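Local coordinates for protein caprin-1 (Homo sapiens, PDB 4WBE) that binds mRNAs to regulate their transport, translation and stability and is essential for the formation of cytoplasmic stress granules, at residues Asp56-Tyr59 against Lys60-Pro64; Thr98-Val101 against Leu102-Val106. All coordinates share one frame; numbering follows the deposited sequence.

Contact 1: residues Asp56-Tyr59 against Lys60-Pro64; sequences DEFY and KLVDP
At the C-terminal end of helix 49-62, Phe58 meets Val62 and Tyr59 meets Asp63, each pair four residues apart. Over one face of the Phe58 ring lies the CG1 methyl of Val62, 3.6 Å from CZ of Phe58. With CG anti to the backbone N (chi1 -171°), Phe58 carries its ring along the helix toward this methyl; Leu86 and Leu102 also pack on the ring. Next round the helix, Tyr59 and Asp63 run side by side and point the same way, with the ring and carboxylate planes turned 67° apart. OD2 of Asp63 stands 3.0 Å from OH of Tyr59, and CB of Asp63 lies 3.8 Å from CE1 of Tyr59. Leu25 of helix 2-27 touches the same ring. Replacing Tyr59 with an alanine is likely to leave the Asp63 carboxylate without its phenol neighbour and to open a gap beside Leu25. On the more exposed side, Lys60 NZ forms a salt bridge to Glu57, 3.1 Å from OE2, which it meets on the syn side, somewhat out of the carboxylate plane; a bend in each chain turns the two ends together. Asp56, by contrast, sends its carboxylate to Arg34 in a salt bridge. Asp63 N still donates to Tyr59 O (2.9 Å), yet Asp63 itself leaves helical backbone angles: this is the C-terminal end of an alpha-helix, running into Pro64, within the caprin-1 dimerization domain.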
# COMPACT_ATOMS: atom_id res chain seq x y z
N ASP A 56 1.53 -15.60 5.92
CA ASP A 56 0.89 -15.07 7.12
C ASP A 56 1.88 -14.29 7.98
O ASP A 56 1.58 -13.20 8.45
CB ASP A 56 0.25 -16.19 7.95
CG ASP A 56 -0.96 -16.81 7.27
OD1 ASP A 56 -1.64 -16.12 6.48
OD2 ASP A 56 -1.26 -17.99 7.58
N GLU A 57 3.06 -14.87 8.18
CA GLU A 57 4.12 -14.20 8.93
C GLU A 57 4.57 -12.92 8.25
O GLU A 57 4.77 -11.90 8.91
CB GLU A 57 5.31 -15.14 9.17
CG GLU A 57 4.98 -16.27 10.13
CD GLU A 57 4.54 -15.73 11.48
OE1 GLU A 57 5.26 -14.88 12.04
OE2 GLU A 57 3.47 -16.14 11.98
N PHE A 58 4.72 -12.96 6.93
CA PHE A 58 5.12 -11.77 6.18
C PHE A 58 4.04 -10.70 6.28
O PHE A 58 4.36 -9.50 6.38
CB PHE A 58 5.38 -12.11 4.71
CG PHE A 58 6.00 -10.97 3.94
CD1 PHE A 58 7.35 -10.66 4.09
CD2 PHE A 58 5.24 -10.20 3.07
CE1 PHE A 58 7.93 -9.61 3.39
CE2 PHE A 58 5.81 -9.15 2.36
CZ PHE A 58 7.15 -8.85 2.52
N TYR A 59 2.78 -11.13 6.25
CA TYR A 59 1.65 -10.23 6.37
C TYR A 59 1.75 -9.36 7.62
O TYR A 59 1.51 -8.16 7.57
CB TYR A 59 0.35 -11.04 6.45
CG TYR A 59 -0.89 -10.19 6.65
CD1 TYR A 59 -1.24 -9.19 5.75
CD2 TYR A 59 -1.67 -10.35 7.79
CE1 TYR A 59 -2.37 -8.41 5.95
CE2 TYR A 59 -2.80 -9.57 8.01
CZ TYR A 59 -3.14 -8.60 7.08
OH TYR A 59 -4.26 -7.82 7.29
N LYS A 60 2.13 -9.98 8.73
CA LYS A 60 2.29 -9.28 10.00
C LYS A 60 3.38 -8.20 9.91
O LYS A 60 3.27 -7.14 10.53
CB LYS A 60 2.61 -10.28 11.13
CG LYS A 60 1.55 -11.36 11.29
CD LYS A 60 1.63 -12.04 12.66
CE LYS A 60 2.92 -12.81 12.84
NZ LYS A 60 2.85 -13.78 13.96
N LEU A 61 4.43 -8.48 9.14
CA LEU A 61 5.56 -7.56 9.01
C LEU A 61 5.25 -6.33 8.17
O LEU A 61 5.76 -5.24 8.43
CB LEU A 61 6.75 -8.29 8.41
CG LEU A 61 7.25 -9.47 9.24
CD1 LEU A 61 8.46 -10.09 8.56
CD2 LEU A 61 7.59 -9.02 10.66
N VAL A 62 4.42 -6.50 7.14
CA VAL A 62 4.16 -5.39 6.24
C VAL A 62 2.84 -4.68 6.53
O VAL A 62 2.60 -3.59 6.02
CB VAL A 62 4.27 -5.80 4.76
CG1 VAL A 62 5.67 -6.27 4.46
CG2 VAL A 62 3.26 -6.89 4.42
N ASP A 63 2.00 -5.30 7.35
CA ASP A 63 0.77 -4.65 7.79
C ASP A 63 0.68 -4.67 9.31
O ASP A 63 -0.21 -5.29 9.89
CB ASP A 63 -0.44 -5.36 7.16
CG ASP A 63 -1.74 -4.61 7.36
OD1 ASP A 63 -1.70 -3.38 7.56
OD2 ASP A 63 -2.81 -5.24 7.26
N PRO A 64 1.61 -3.96 9.98
CA PRO A 64 1.65 -4.06 11.45
C PRO A 64 0.48 -3.38 12.12
O PRO A 64 -0.04 -2.38 11.61
CB PRO A 64 2.96 -3.34 11.81
CG PRO A 64 3.20 -2.38 10.68
CD PRO A 64 2.67 -3.08 9.45

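Contact 2: residues Thr98-Val101 against Leu102-Val106; sequences TYKV and LKEIV
Glu104 reaches back along one turn of helix to Lys100 and Val101. Its CB lies 3.5 Å from Val101 O, and its CG comes 3.2 Å from Lys100 O, the carbonyl that also accepts the Glu104 N-H. CG is anti to the carbonyl carbon (chi1 -69°), which sets the rest of the extended chain alongside that carbonyl, and CD follows beside the same oxygen. At the tip the two oxygens part company. OE2 faces the methylene chain of Lys100, 3.6 Å from its CE, where the two side chains cross at a slant. The ammonium NZ of Lys100 stays 4.9 Å from OE2, too far for a salt bridge, and makes a long, weak ion pair with Glu91. OE1 instead takes a hydrogen from a water at 2.9 Å, and that water donates a second one to Val101 O, tying the carboxylate to the backbone one turn earlier. Val101 O thus accepts both this water and Ile105 N. All this lies in the first turns of helix 99-111, which Thr98 starts as N-cap: its OG1 accepts from Val101 N at 3.0 Å with a nearly straight N-H (158°). Meanwhile Thr98 O receives the N-H of Leu102. Ile105 brings its CD1 to 4.2 Å from CG1 of Val101, a loose apolar touch, and also packs on Leu55 of helix 49-62. The buried Tyr99 hydrogen-bonds through OH to His82, and Lys103 NZ hydrogen-bonds to the backbone O of Leu87.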
# COMPACT_ATOMS: atom_id res chain seq x y z
N THR A 98 13.95 -16.59 3.02
CA THR A 98 14.49 -15.41 2.36
C THR A 98 13.40 -14.65 1.61
O THR A 98 12.35 -15.21 1.30
CB THR A 98 15.59 -15.77 1.34
OG1 THR A 98 15.02 -16.55 0.28
CG2 THR A 98 16.71 -16.56 2.01
N TYR A 99 13.67 -13.39 1.31
CA TYR A 99 12.78 -12.60 0.47
C TYR A 99 12.71 -13.20 -0.93
O TYR A 99 11.69 -13.09 -1.61
CB TYR A 99 13.25 -11.15 0.40
CG TYR A 99 13.14 -10.40 1.70
CD1 TYR A 99 11.93 -9.86 2.10
CD2 TYR A 99 14.25 -10.22 2.51
CE1 TYR A 99 11.82 -9.16 3.30
CE2 TYR A 99 14.16 -9.53 3.70
CZ TYR A 99 12.94 -9.00 4.09
OH TYR A 99 12.86 -8.31 5.27
N LYS A 100 13.81 -13.81 -1.36
CA LYS A 100 13.85 -14.46 -2.66
C LYS A 100 12.83 -15.59 -2.75
O LYS A 100 12.12 -15.72 -3.76
CB LYS A 100 15.25 -15.00 -2.96
CG LYS A 100 15.37 -15.62 -4.34
CD LYS A 100 16.77 -16.16 -4.58
CE LYS A 100 16.87 -16.84 -5.94
NZ LYS A 100 18.28 -17.09 -6.33
N VAL A 101 12.74 -16.39 -1.70
CA VAL A 101 11.75 -17.48 -1.66
C VAL A 101 10.32 -16.94 -1.55
O VAL A 101 9.40 -17.48 -2.17
CB VAL A 101 12.03 -18.45 -0.50
CG1 VAL A 101 10.87 -19.42 -0.29
CG2 VAL A 101 13.34 -19.21 -0.73
N LEU A 102 10.13 -15.90 -0.74
CA LEU A 102 8.83 -15.27 -0.59
C LEU A 102 8.34 -14.66 -1.91
O LEU A 102 7.16 -14.78 -2.26
CB LEU A 102 8.86 -14.20 0.50
CG LEU A 102 8.98 -14.71 1.94
CD1 LEU A 102 8.98 -13.53 2.90
CD2 LEU A 102 7.85 -15.67 2.27
N LYS A 103 9.25 -14.01 -2.63
CA LYS A 103 8.91 -13.42 -3.91
C LYS A 103 8.48 -14.51 -4.90
O LYS A 103 7.51 -14.34 -5.64
CB LYS A 103 10.09 -12.63 -4.48
CG LYS A 103 9.81 -12.06 -5.86
CD LYS A 103 11.00 -11.31 -6.42
CE LYS A 103 10.70 -10.79 -7.81
NZ LYS A 103 11.84 -9.98 -8.31
N GLU A 104 9.19 -15.64 -4.89
CA GLU A 104 8.83 -16.77 -5.76
C GLU A 104 7.43 -17.30 -5.44
O GLU A 104 6.66 -17.63 -6.34
CB GLU A 104 9.88 -17.88 -5.65
CG GLU A 104 11.22 -17.51 -6.26
CD GLU A 104 12.35 -18.41 -5.79
OE1 GLU A 104 12.09 -19.35 -5.01
OE2 GLU A 104 13.51 -18.19 -6.21
N ILE A 105 7.10 -17.38 -4.15
CA ILE A 105 5.75 -17.74 -3.72
C ILE A 105 4.70 -16.77 -4.23
O ILE A 105 3.68 -17.19 -4.78
CB ILE A 105 5.66 -17.84 -2.18
CG1 ILE A 105 6.55 -18.98 -1.67
CG2 ILE A 105 4.23 -18.09 -1.74
CD1 ILE A 105 6.67 -19.05 -0.14
N VAL A 106 4.94 -15.48 -4.03
CA VAL A 106 4.01 -14.44 -4.48
C VAL A 106 3.80 -14.49 -5.99
O VAL A 106 2.67 -14.37 -6.48
CB VAL A 106 4.50 -13.02 -4.06
CG1 VAL A 106 3.66 -11.95 -4.74
CG2 VAL A 106 4.43 -12.85 -2.55
O HOH W 1 9.91 -20.20 -3.37

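How the contacts relate
Contacts 1 and 2 follow one another along the chain, one at the C-terminal end of helix 49-62 and the other at the start of helix 99-111, with centres about 14 Å apart. They meet through the buried side of each helix. CD1 of Phe58 in contact 1 packs against CD1 of Leu102 in contact 2 at 3.5 Å, and CE1 of Phe58 approaches CE1 of Tyr99 at 3.9 Å. Helix 77-88 joins both: Leu86 touches Phe58 and Leu102, while His82 packs on Val62 and hydrogen-bonds to Tyr99 OH. The Glu57-Lys60 salt bridge and the side chains of Lys100 and Glu104, whose charged ends do not meet, belong to the exposed surfaces of their helices.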